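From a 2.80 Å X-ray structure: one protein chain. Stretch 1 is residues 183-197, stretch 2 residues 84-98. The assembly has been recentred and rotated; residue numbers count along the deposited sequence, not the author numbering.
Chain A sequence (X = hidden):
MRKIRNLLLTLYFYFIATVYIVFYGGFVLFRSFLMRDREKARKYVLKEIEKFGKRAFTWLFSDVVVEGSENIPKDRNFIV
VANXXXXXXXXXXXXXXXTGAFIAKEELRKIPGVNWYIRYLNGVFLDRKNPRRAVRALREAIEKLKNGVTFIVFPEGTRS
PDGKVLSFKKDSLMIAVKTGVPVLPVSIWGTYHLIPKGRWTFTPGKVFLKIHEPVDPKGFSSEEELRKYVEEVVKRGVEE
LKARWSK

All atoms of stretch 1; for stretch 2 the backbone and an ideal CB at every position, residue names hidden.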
# COMPACT_ATOMS: atom_id res chain seq x y z
N VAL A 183 -0.61 14.64 -2.97
CA VAL A 183 0.21 13.61 -2.34
C VAL A 183 -0.23 13.48 -0.89
O VAL A 183 -0.47 14.49 -0.21
CB VAL A 183 1.70 14.01 -2.45
CG1 VAL A 183 2.59 13.11 -1.62
CG2 VAL A 183 2.11 13.95 -3.90
N LEU A 184 -0.36 12.25 -0.41
CA LEU A 184 -0.77 12.01 0.99
C LEU A 184 0.41 11.25 1.59
O LEU A 184 0.51 10.04 1.40
CB LEU A 184 -2.09 11.21 1.10
CG LEU A 184 -2.51 10.78 2.50
CD1 LEU A 184 -2.85 12.01 3.26
CD2 LEU A 184 -3.61 9.74 2.60
N PRO A 185 1.31 11.95 2.31
CA PRO A 185 2.47 11.28 2.84
C PRO A 185 2.13 10.33 3.97
O PRO A 185 1.34 10.71 4.79
CB PRO A 185 3.32 12.42 3.37
CG PRO A 185 2.88 13.58 2.61
CD PRO A 185 1.39 13.38 2.54
N VAL A 186 2.73 9.13 3.99
CA VAL A 186 2.43 8.12 5.00
C VAL A 186 3.71 7.53 5.52
O VAL A 186 4.55 7.29 4.75
CB VAL A 186 1.58 6.97 4.42
CG1 VAL A 186 1.49 5.82 5.40
CG2 VAL A 186 0.21 7.51 4.12
N SER A 187 3.82 7.28 6.81
CA SER A 187 5.00 6.66 7.36
C SER A 187 4.58 5.34 7.99
O SER A 187 3.61 5.29 8.77
CB SER A 187 5.60 7.53 8.43
OG SER A 187 5.79 8.86 8.01
N ILE A 188 5.32 4.28 7.67
CA ILE A 188 5.02 2.91 8.10
C ILE A 188 6.15 2.46 9.00
O ILE A 188 7.35 2.58 8.60
CB ILE A 188 5.03 1.97 6.91
CG1 ILE A 188 3.92 2.34 5.91
CG2 ILE A 188 4.88 0.51 7.38
CD1 ILE A 188 3.84 1.46 4.66
N TRP A 189 5.83 1.99 10.21
CA TRP A 189 6.84 1.35 11.01
C TRP A 189 6.39 0.08 11.65
O TRP A 189 5.39 0.08 12.30
CB TRP A 189 7.25 2.25 12.11
CG TRP A 189 8.41 1.64 12.87
CD1 TRP A 189 8.44 1.19 14.12
CD2 TRP A 189 9.72 1.43 12.34
NE1 TRP A 189 9.67 0.71 14.43
CE2 TRP A 189 10.49 0.84 13.35
CE3 TRP A 189 10.31 1.70 11.10
CZ2 TRP A 189 11.80 0.46 13.16
CZ3 TRP A 189 11.62 1.33 10.90
CH2 TRP A 189 12.35 0.70 11.93
N GLY A 190 7.17 -0.98 11.52
CA GLY A 190 6.87 -2.32 12.07
C GLY A 190 6.56 -3.47 11.09
O GLY A 190 6.65 -4.60 11.46
N THR A 191 6.20 -3.18 9.87
CA THR A 191 5.98 -4.20 8.93
C THR A 191 7.32 -4.86 8.61
O THR A 191 7.37 -6.05 8.26
CB THR A 191 5.32 -3.71 7.63
OG1 THR A 191 6.10 -2.64 7.03
CG2 THR A 191 4.00 -3.24 7.88
N TYR A 192 8.41 -4.10 8.73
CA TYR A 192 9.75 -4.69 8.58
C TYR A 192 10.10 -5.80 9.61
O TYR A 192 10.74 -6.78 9.26
CB TYR A 192 10.83 -3.60 8.52
CG TYR A 192 12.21 -4.12 8.71
CD1 TYR A 192 12.91 -4.73 7.67
CD2 TYR A 192 12.83 -4.06 9.94
CE1 TYR A 192 14.18 -5.27 7.84
CE2 TYR A 192 14.13 -4.55 10.11
CZ TYR A 192 14.77 -5.15 9.04
OH TYR A 192 16.02 -5.63 9.17
N HIS A 193 9.68 -5.64 10.87
CA HIS A 193 9.89 -6.69 11.87
C HIS A 193 8.95 -7.85 11.64
O HIS A 193 9.23 -8.94 12.06
CB HIS A 193 9.77 -6.15 13.28
CG HIS A 193 10.44 -4.81 13.47
ND1 HIS A 193 11.69 -4.53 12.96
CD2 HIS A 193 9.99 -3.66 14.03
CE1 HIS A 193 12.01 -3.27 13.23
NE2 HIS A 193 10.99 -2.72 13.87
N LEU A 194 7.86 -7.61 10.93
CA LEU A 194 6.84 -8.61 10.63
C LEU A 194 7.30 -9.58 9.56
O LEU A 194 7.31 -10.80 9.76
CB LEU A 194 5.58 -7.86 10.20
CG LEU A 194 4.20 -8.47 10.26
CD1 LEU A 194 4.04 -9.45 11.39
CD2 LEU A 194 3.18 -7.37 10.50
N ILE A 195 7.71 -9.02 8.41
CA ILE A 195 8.37 -9.81 7.35
C ILE A 195 9.32 -8.95 6.45
O ILE A 195 8.87 -8.28 5.50
CB ILE A 195 7.36 -10.67 6.57
CG1 ILE A 195 8.11 -11.69 5.70
CG2 ILE A 195 6.38 -9.85 5.77
CD1 ILE A 195 7.22 -12.75 5.09
N PRO A 196 10.63 -9.00 6.73
CA PRO A 196 11.66 -8.18 6.11
C PRO A 196 12.06 -8.65 4.76
O PRO A 196 11.82 -9.83 4.45
CB PRO A 196 12.84 -8.38 7.04
CG PRO A 196 12.72 -9.77 7.46
CD PRO A 196 11.26 -9.97 7.64
N LYS A 197 12.64 -7.75 3.96
CA LYS A 197 13.15 -8.13 2.61
C LYS A 197 13.95 -9.40 2.69
O LYS A 197 14.77 -9.57 3.60
CB LYS A 197 14.07 -7.03 2.02
CG LYS A 197 14.27 -7.11 0.52
CD LYS A 197 15.04 -5.90 0.00
CE LYS A 197 15.00 -5.84 -1.52
NZ LYS A 197 16.01 -4.84 -2.04
N UNK A 84 8.87 2.12 2.38
CA UNK A 84 8.62 0.72 1.98
C UNK A 84 9.59 -0.22 2.68
O UNK A 84 10.82 -0.06 2.57
CB UNK A 84 8.74 0.56 0.46
N UNK A 85 9.06 -1.16 3.44
CA UNK A 85 9.94 -2.00 4.25
C UNK A 85 9.40 -3.42 4.47
O UNK A 85 9.88 -4.12 5.35
CB UNK A 85 10.17 -1.33 5.61
N UNK A 86 8.42 -3.83 3.66
CA UNK A 86 7.86 -5.17 3.74
C UNK A 86 6.90 -5.46 2.61
O UNK A 86 6.29 -4.56 2.10
CB UNK A 86 7.15 -5.37 5.08
N UNK A 87 6.70 -6.72 2.26
CA UNK A 87 5.54 -7.03 1.38
C UNK A 87 4.24 -6.60 2.00
O UNK A 87 3.34 -6.20 1.29
CB UNK A 87 5.48 -8.53 1.07
N UNK A 88 4.13 -6.68 3.32
CA UNK A 88 2.91 -6.37 3.98
C UNK A 88 2.50 -4.88 3.85
O UNK A 88 1.35 -4.52 4.17
CB UNK A 88 3.04 -6.76 5.45
N UNK A 89 3.40 -4.02 3.38
CA UNK A 89 3.02 -2.63 3.20
C UNK A 89 1.77 -2.41 2.32
O UNK A 89 0.92 -1.62 2.63
CB UNK A 89 4.20 -1.87 2.59
N UNK A 90 1.64 -3.18 1.27
CA UNK A 90 0.48 -3.10 0.41
C UNK A 90 -0.84 -3.45 1.15
O UNK A 90 -1.78 -2.64 1.16
CB UNK A 90 0.68 -4.03 -0.79
N UNK A 91 -0.91 -4.63 1.78
CA UNK A 91 -2.15 -4.89 2.53
C UNK A 91 -2.41 -3.83 3.62
O UNK A 91 -3.58 -3.45 3.85
CB UNK A 91 -2.09 -6.28 3.17
N UNK A 92 -1.34 -3.38 4.26
CA UNK A 92 -1.43 -2.32 5.25
C UNK A 92 -2.04 -1.06 4.65
O UNK A 92 -3.04 -0.60 5.17
CB UNK A 92 -0.05 -2.01 5.83
N UNK A 93 -1.46 -0.48 3.59
CA UNK A 93 -2.03 0.76 3.00
C UNK A 93 -3.51 0.48 2.56
O UNK A 93 -4.39 1.33 2.75
CB UNK A 93 -1.19 1.23 1.81
N UNK A 94 -3.76 -0.71 1.96
CA UNK A 94 -5.10 -1.06 1.42
C UNK A 94 -6.15 -1.05 2.53
O UNK A 94 -7.21 -0.47 2.38
CB UNK A 94 -5.07 -2.43 0.75
N UNK A 95 -5.80 -1.65 3.65
CA UNK A 95 -6.73 -1.81 4.74
C UNK A 95 -6.91 -0.62 5.65
O UNK A 95 -7.91 -0.54 6.36
CB UNK A 95 -6.29 -3.01 5.59
N UNK A 96 -5.98 0.31 5.64
CA UNK A 96 -5.99 1.38 6.61
C UNK A 96 -5.80 2.78 6.06
O UNK A 96 -5.75 3.72 6.84
CB UNK A 96 -4.90 1.11 7.65
N UNK A 97 -5.66 2.93 4.75
CA UNK A 97 -5.48 4.27 4.17
C UNK A 97 -6.32 4.43 2.90
O UNK A 97 -7.09 5.37 2.79
CB UNK A 97 -4.00 4.52 3.86
N UNK A 98 -6.18 3.50 1.96
CA UNK A 98 -6.74 3.66 0.63
C UNK A 98 -6.72 2.40 -0.22
O UNK A 98 -5.72 1.71 -0.24
CB UNK A 98 -5.98 4.77 -0.10

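Position 84 sends its CA-to-CB bond away from stretch 1, so many side chains would do. It is H84, whose ND1 donates to the side chain of 89.

Position 85 starts sideways, but the backbone N-H groups of G190, at the N-cap, and of Y192, in the first turn of the helix, lie within reach. A long side chain ending in an acceptor suits: Gln or Glu. Q85 takes the role, its OE1 accepting from G190 N at 3.0 Å and from Y192 N at 3.1 Å. The amide's other end, NE2, lies 3.4 Å from W189 CZ3.

At 86 the ideal CB points toward stretch 1 and sits 3.3 Å from T191 O and 3.4 Å from I195 O. Little room and a carbonyl nearby favour something small, ideally a donor: Ser, with Ala or Gly as silent alternatives. S86 donates from OG to I195 O at 2.9 Å, and the same OG accepts from the N of residue 88 at 3.0 Å, capping the turn into the helix.

Position 87 points sideways, with I195 CG2 5.0 Å from its ideal CB; many side chains would do, an apolar one included. L87 covers a little of stretch 1.

Position 88 faces T191 CG2, I195 CG2 and L194 CD2, an apolar surface for Leu, Ile or Met. M88 packs its CG 3.7 Å from I195 CG2.

Position 89 also leaves sideways, yet T191 OG1 is 4.9 Å from the ideal CB. Asp or Asn could reach that hydroxyl. D89 receives T191 OG1 on OD1 at a very short 2.4 Å, while OD2 accepts from Q85 N at 2.6 Å and from H84 ND1 at 2.8 Å, so one carboxylate ties the turn to the neighbouring helix.

Positions 90 and 91 find nothing of stretch 1 to touch; they are I90 and P91.

Position 92 points toward T191 CG2 and I188 CD1, suiting Leu, Ile or Met. L92 brings CD2 to 3.6 Å from I188 CG2 and 3.8 Å from T191 CG2.

From 93 the bond runs sideways; an aliphatic chain long enough to turn back to the strand, such as Ile, Leu or Met, would suit. I93 reaches it with CD1, 3.7 Å from I188 CD1 and 4.3 Å from V186 CG1.

Positions 94, 95 and 96 are out of reach. An ideal CB at 95 would be 3.2 Å from P91 O, which favours glycine. They are L94, G95 and F96.

Position 97 faces V186 CG2 and L184 CD2, so Val, Ile or Leu would fit. V97 places CG1 3.9 Å from L184 CD2. Position 98 points toward stretch 1, but nothing there lies within 5.5 Å of its ideal CB; it is A98.

Stretch 2 (84-98) HQSLMDIPLILGFVA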
# COMPACT_ATOMS: atom_id res chain seq x y z
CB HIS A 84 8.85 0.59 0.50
CG HIS A 84 8.22 -0.61 -0.11
ND1 HIS A 84 7.22 -1.30 0.50
CD2 HIS A 84 8.46 -1.23 -1.28
CE1 HIS A 84 6.84 -2.28 -0.28
NE2 HIS A 84 7.59 -2.27 -1.37
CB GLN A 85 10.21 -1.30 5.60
CG GLN A 85 9.02 -1.27 6.58
CD GLN A 85 9.35 -0.65 7.92
OE1 GLN A 85 8.70 -0.97 8.92
NE2 GLN A 85 10.36 0.23 7.95
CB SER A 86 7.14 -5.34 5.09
OG SER A 86 6.51 -6.58 5.12
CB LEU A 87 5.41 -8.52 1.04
CG LEU A 87 6.57 -9.11 0.20
CD1 LEU A 87 6.25 -10.60 -0.01
CD2 LEU A 87 6.94 -8.40 -1.13
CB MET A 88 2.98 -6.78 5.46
CG MET A 88 3.08 -8.27 5.72
SD MET A 88 1.84 -9.30 4.87
CE MET A 88 0.40 -8.79 5.86
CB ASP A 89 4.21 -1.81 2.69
CG ASP A 89 5.35 -1.77 3.66
OD1 ASP A 89 5.16 -1.99 4.88
OD2 ASP A 89 6.47 -1.48 3.15
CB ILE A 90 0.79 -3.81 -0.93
CG1 ILE A 90 1.68 -2.84 -1.79
CG2 ILE A 90 -0.45 -4.15 -1.72
CD1 ILE A 90 1.06 -1.46 -2.29
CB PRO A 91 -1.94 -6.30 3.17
CG PRO A 91 -0.54 -6.70 2.85
CD PRO A 91 -0.06 -5.84 1.67
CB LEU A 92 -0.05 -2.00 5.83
CG LEU A 92 0.05 -0.90 6.86
CD1 LEU A 92 -0.63 -1.38 8.08
CD2 LEU A 92 1.47 -0.55 7.15
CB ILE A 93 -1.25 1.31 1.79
CG1 ILE A 93 0.26 1.44 1.96
CG2 ILE A 93 -1.81 2.64 1.35
CD1 ILE A 93 0.71 2.39 3.00
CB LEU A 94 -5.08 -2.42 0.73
CG LEU A 94 -4.45 -2.52 -0.67
CD1 LEU A 94 -4.37 -3.92 -1.28
CD2 LEU A 94 -5.25 -1.64 -1.61
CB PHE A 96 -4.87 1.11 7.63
CG PHE A 96 -5.11 -0.11 8.48
CD1 PHE A 96 -5.89 -0.03 9.62
CD2 PHE A 96 -4.57 -1.29 8.15
CE1 PHE A 96 -6.12 -1.11 10.39
CE2 PHE A 96 -4.79 -2.40 8.94
CZ PHE A 96 -5.55 -2.30 10.07
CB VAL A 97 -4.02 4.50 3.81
CG1 VAL A 97 -3.81 5.89 3.21
CG2 VAL A 97 -3.11 4.18 4.99
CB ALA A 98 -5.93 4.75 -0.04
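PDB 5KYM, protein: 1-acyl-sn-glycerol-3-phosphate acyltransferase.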